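Malonyl-CoA-[acyl-carrier-protein] transacylase (Coxiella burnetii, PDB 3TQE) probably transfers the malonyl group from malonyl-CoA to holo acyl carrier protein, giving malonyl-ACP and free CoA for fatty acid synthesis. Local coordinates at residues Q30-V33 / L34-F37; A73-A76 / I77-W81. All coordinates share one frame; numbering follows the deposited sequence.

In the fold
Both contacts are local, and they follow one another along the chain without nesting or crossing. Contact 1 comes first, just after helix 24-29 ends, spanning the junction residue Gln30 and the start of helix 31-44. The chain then passes through helices 48-54 and 57-60 before entering helix 63-83, whose later half holds contact 2. Neither closes a loop, since the two segments of each are consecutive. Their centres nevertheless lie about 9 Å apart, and side chains join the helices: Thr36 OG1 is 3.0 Å from Arg79 NH1, a probable hydrogen bond, and Cys80 SG packs 3.5 Å from Ile32 CG2. Helix 31-44 is thereby tied to helix 63-83.

Contact 1. Residues Q30-V33 / L34-F37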
loop_
_atom_site.group_PDB
_atom_site.type_symbol
_atom_site.label_atom_id
_atom_site.label_comp_id
_atom_site.label_asym_id
_atom_site.label_seq_id
_atom_site.Cartn_x
_atom_site.Cartn_y
_atom_site.Cartn_z
ATOM N N GLN A 30 -2.319 17.594 16.122
ATOM C CA GLN A 30 -0.932 17.740 15.710
ATOM C C GLN A 30 -0.801 18.626 14.482
ATOM O O GLN A 30 -1.151 18.213 13.381
ATOM C CB GLN A 30 -0.386 16.360 15.386
ATOM C CG GLN A 30 -0.362 15.409 16.530
ATOM C CD GLN A 30 0.482 15.897 17.694
ATOM O OE1 GLN A 30 1.434 16.665 17.518
ATOM N NE2 GLN A 30 0.157 15.416 18.906
ATOM N N PRO A 31 -0.250 19.832 14.653
ATOM C CA PRO A 31 -0.023 20.769 13.582
ATOM C C PRO A 31 0.759 20.191 12.412
ATOM O O PRO A 31 0.557 20.609 11.291
ATOM C CB PRO A 31 0.765 21.879 14.259
ATOM C CG PRO A 31 0.261 21.857 15.652
ATOM C CD PRO A 31 0.009 20.451 15.966
ATOM N N ILE A 32 1.591 19.191 12.659
ATOM C CA ILE A 32 2.372 18.635 11.561
ATOM C C ILE A 32 1.466 17.982 10.495
ATOM O O ILE A 32 1.856 17.887 9.339
ATOM C CB ILE A 32 3.491 17.673 12.053
ATOM C CG1 ILE A 32 4.558 17.460 10.967
ATOM C CG2 ILE A 32 2.919 16.326 12.481
ATOM C CD1 ILE A 32 5.198 18.723 10.406
ATOM N N VAL A 33 0.282 17.533 10.863
ATOM C CA VAL A 33 -0.631 16.932 9.893
ATOM C C VAL A 33 -1.038 17.954 8.870
ATOM O O VAL A 33 -0.891 17.732 7.684
ATOM C CB VAL A 33 -1.856 16.311 10.551
ATOM C CG1 VAL A 33 -2.840 15.829 9.523
ATOM C CG2 VAL A 33 -1.418 15.177 11.471
ATOM N N LEU A 34 -1.511 19.091 9.313
ATOM C CA LEU A 34 -1.942 20.096 8.351
ATOM C C LEU A 34 -0.757 20.614 7.571
ATOM O O LEU A 34 -0.886 20.892 6.375
ATOM C CB LEU A 34 -2.720 21.209 9.032
ATOM C CG LEU A 34 -4.133 20.813 9.476
ATOM C CD1 LEU A 34 -4.729 21.939 10.296
ATOM C CD2 LEU A 34 -5.042 20.466 8.332
ATOM N N GLU A 35 0.390 20.759 8.212
ATOM C CA GLU A 35 1.586 21.203 7.498
ATOM C C GLU A 35 1.953 20.224 6.386
ATOM O O GLU A 35 2.337 20.619 5.291
ATOM C CB GLU A 35 2.750 21.396 8.447
ATOM C CG GLU A 35 4.015 21.934 7.790
ATOM C CD GLU A 35 3.996 23.441 7.561
ATOM O OE1 GLU A 35 2.923 24.002 7.225
ATOM O OE2 GLU A 35 5.075 24.073 7.695
ATOM N N THR A 36 1.820 18.949 6.658
ATOM C CA THR A 36 2.136 17.933 5.662
ATOM C C THR A 36 1.151 17.999 4.505
ATOM O O THR A 36 1.536 17.908 3.353
ATOM C CB THR A 36 2.150 16.540 6.333
ATOM O OG1 THR A 36 3.173 16.546 7.339
ATOM C CG2 THR A 36 2.434 15.413 5.344
ATOM N N PHE A 37 -0.124 18.142 4.803
ATOM C CA PHE A 37 -1.108 18.270 3.756
ATOM C C PHE A 37 -0.894 19.559 2.988
ATOM O O PHE A 37 -1.141 19.586 1.787
ATOM C CB PHE A 37 -2.531 18.167 4.296
ATOM C CG PHE A 37 -3.007 16.756 4.433
ATOM C CD1 PHE A 37 -3.744 16.163 3.440
ATOM C CD2 PHE A 37 -2.647 15.989 5.523
ATOM C CE1 PHE A 37 -4.143 14.854 3.545
ATOM C CE2 PHE A 37 -3.047 14.666 5.621
ATOM C CZ PHE A 37 -3.796 14.109 4.642
HETATM O O HOH W 1 -2.708 19.699 11.907
#
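The first torsion of Thr36 (chi1 -61°) sets OG1 beside its own backbone N and turns it back toward the carbonyl of Ile32, while that of Val33 (chi1 174°) carries CG1 forward along the helix to the ring of Phe37. Ile32 O is consequently gripped twice by one residue: Thr36 N donates to it at 2.9 Å, and Thr36 OG1 donates to it at 2.7 Å. The two donors reach the oxygen from opposite faces of the carbonyl plane, each tilted well out of it, so the peptide oxygen serves the main chain and the hydroxyl together. With its proton directed to Ile32 O, Thr36 OG1 is left to act as acceptor toward Arg79 NH1 of helix 63-83.

One residue further on, Val33 and Phe37 lie alongside each other and point the same way. Val33 CG1 packs 4.0 Å from Phe37 CD2, and Val33 O lies at the ring edge, 3.3 Å from CD2. The same oxygen receives a backbone bond from Phe37 N at 3.0 Å. Trp49 meets the Phe37 ring edge-to-face and also touches Val33.

Before this, Glu35 N bonds to Pro31 O at 3.1 Å, whereas Gln30 O takes a bond from Val33 N. A water accepts from Leu34 N at 2.9 Å and probably donates to Gln30 O. The i to i+4 bonds mark a regular α-helix, and a threonine hydroxyl turned back to the i-4 carbonyl is a familiar helix interaction, found here near the N-terminal end of helix 31-44 in the acyl transferase domain.

Contact 2. Residues A73-A76 / I77-W81; sequences ADVA and IFRCW. With EDO (1,2-ethanediol), chain D.
Arg79 NE donates to O1 of a bound 1,2-ethanediol at 2.8 Å, with an N-H...O angle of 167°. Arg79 NH2 grips the other hydroxyl oxygen, O2, in a bond just as short and nearly straight. Together they hold the diol, probably from the crystallisation liquor, along one edge of the guanidinium, with O1 near its plane. The arginine chain is extended from CG to NE and runs beside Val75, one turn earlier, pointing the same way. Val75 CG1 sits over one guanidinium face, 3.6 Å from NE, so an apolar methyl backs the charged group. Besides Thr36, NH1 bonds to Gln39 OE1, and with the diol this probably restrains rotation of the group.

The backbone of the same turn repeats the i to i+4 pattern, with Arg79 N bonded to Val75 O at 2.9 Å and Cys80 N to Ala76 O at 3.0 Å.

Asp74 packs on Pro13, Pro281 and Ala101, its side chain about 10 Å from that of Ser96, the predicted active-site residue. Helix 63-83 is buried here: Ala76, Arg79 and Cys80 meet helix 31-44, Asp74, Val75 and Phe78 touch helix 97-105, Cys80 and Trp81 meet helix 304-313, and the Trp81 ring packs edge-to-face with Phe10 of strand 9-12.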
loop_
_atom_site.group_PDB
_atom_site.type_symbol
_atom_site.label_atom_id
_atom_site.label_comp_id
_atom_site.label_asym_id
_atom_site.label_seq_id
_atom_site.Cartn_x
_atom_site.Cartn_y
_atom_site.Cartn_z
ATOM N N ALA A 73 -1.369 11.058 3.947
ATOM C CA ALA A 73 -1.861 10.588 5.245
ATOM C C ALA A 73 -0.816 9.710 5.927
ATOM O O ALA A 73 -0.537 9.866 7.110
ATOM C CB ALA A 73 -3.151 9.828 5.083
ATOM N N ASP A 74 -0.223 8.800 5.161
ATOM C CA ASP A 74 0.751 7.886 5.733
ATOM C C ASP A 74 1.969 8.678 6.221
ATOM O O ASP A 74 2.489 8.418 7.299
ATOM C CB ASP A 74 1.212 6.907 4.671
ATOM C CG ASP A 74 0.188 5.823 4.298
ATOM O OD1 ASP A 74 -0.951 5.790 4.792
ATOM O OD2 ASP A 74 0.582 4.975 3.443
ATOM N N VAL A 75 2.458 9.609 5.414
ATOM C CA VAL A 75 3.610 10.396 5.795
ATOM C C VAL A 75 3.282 11.298 6.984
ATOM O O VAL A 75 4.086 11.473 7.878
ATOM C CB VAL A 75 4.106 11.203 4.618
ATOM C CG1 VAL A 75 5.108 12.237 5.056
ATOM C CG2 VAL A 75 4.692 10.258 3.582
ATOM N N ALA A 76 2.089 11.863 7.004
ATOM C CA ALA A 76 1.671 12.683 8.153
ATOM C C ALA A 76 1.747 11.890 9.435
ATOM O O ALA A 76 2.202 12.406 10.464
ATOM C CB ALA A 76 0.279 13.238 7.926
ATOM N N ILE A 77 1.274 10.659 9.392
ATOM C CA ILE A 77 1.294 9.822 10.602
ATOM C C ILE A 77 2.713 9.491 10.991
ATOM O O ILE A 77 3.070 9.535 12.168
ATOM C CB ILE A 77 0.433 8.582 10.429
ATOM C CG1 ILE A 77 -1.034 9.022 10.427
ATOM C CG2 ILE A 77 0.729 7.540 11.512
ATOM C CD1 ILE A 77 -1.993 7.971 9.980
ATOM N N PHE A 78 3.557 9.184 10.017
ATOM C CA PHE A 78 4.950 8.980 10.346
ATOM C C PHE A 78 5.571 10.171 11.009
ATOM O O PHE A 78 6.334 10.046 11.964
ATOM C CB PHE A 78 5.713 8.644 9.086
ATOM C CG PHE A 78 7.155 8.401 9.315
ATOM C CD1 PHE A 78 7.578 7.188 9.782
ATOM C CD2 PHE A 78 8.083 9.395 9.102
ATOM C CE1 PHE A 78 8.914 6.963 10.015
ATOM C CE2 PHE A 78 9.425 9.155 9.330
ATOM C CZ PHE A 78 9.807 7.964 9.790
ATOM N N ARG A 79 5.243 11.351 10.521
ATOM C CA ARG A 79 5.803 12.552 11.092
ATOM C C ARG A 79 5.293 12.798 12.501
ATOM O O ARG A 79 6.016 13.338 13.326
ATOM C CB ARG A 79 5.468 13.719 10.211
ATOM C CG ARG A 79 6.253 13.707 8.920
ATOM C CD ARG A 79 5.889 14.810 8.007
ATOM N NE ARG A 79 6.783 14.831 6.875
ATOM C CZ ARG A 79 6.725 15.743 5.915
ATOM N NH1 ARG A 79 5.795 16.698 5.948
ATOM N NH2 ARG A 79 7.622 15.725 4.937
ATOM N N CYS A 80 4.064 12.421 12.761
ATOM C CA CYS A 80 3.524 12.512 14.123
ATOM C C CYS A 80 4.228 11.519 15.055
ATOM O O CYS A 80 4.552 11.847 16.170
ATOM C CB CYS A 80 2.040 12.231 14.136
ATOM S SG CYS A 80 1.061 13.545 13.422
ATOM N N TRP A 81 4.457 10.305 14.596
ATOM C CA TRP A 81 5.242 9.331 15.341
ATOM C C TRP A 81 6.572 9.921 15.729
ATOM O O TRP A 81 6.962 9.849 16.895
ATOM C CB TRP A 81 5.459 8.091 14.485
ATOM C CG TRP A 81 6.400 7.092 15.031
ATOM C CD1 TRP A 81 7.697 7.002 14.768
ATOM C CD2 TRP A 81 6.092 6.034 15.924
ATOM N NE1 TRP A 81 8.245 5.944 15.424
ATOM C CE2 TRP A 81 7.277 5.323 16.139
ATOM C CE3 TRP A 81 4.924 5.565 16.487
ATOM C CZ2 TRP A 81 7.328 4.210 16.926
ATOM C CZ3 TRP A 81 4.985 4.453 17.268
ATOM C CH2 TRP A 81 6.169 3.779 17.461
HETATM C C1 EDO D . 9.178 11.993 6.067
HETATM O O1 EDO D . 8.851 12.940 7.064
HETATM C C2 EDO D . 10.201 12.607 5.126
HETATM O O2 EDO D . 9.752 13.886 4.637
#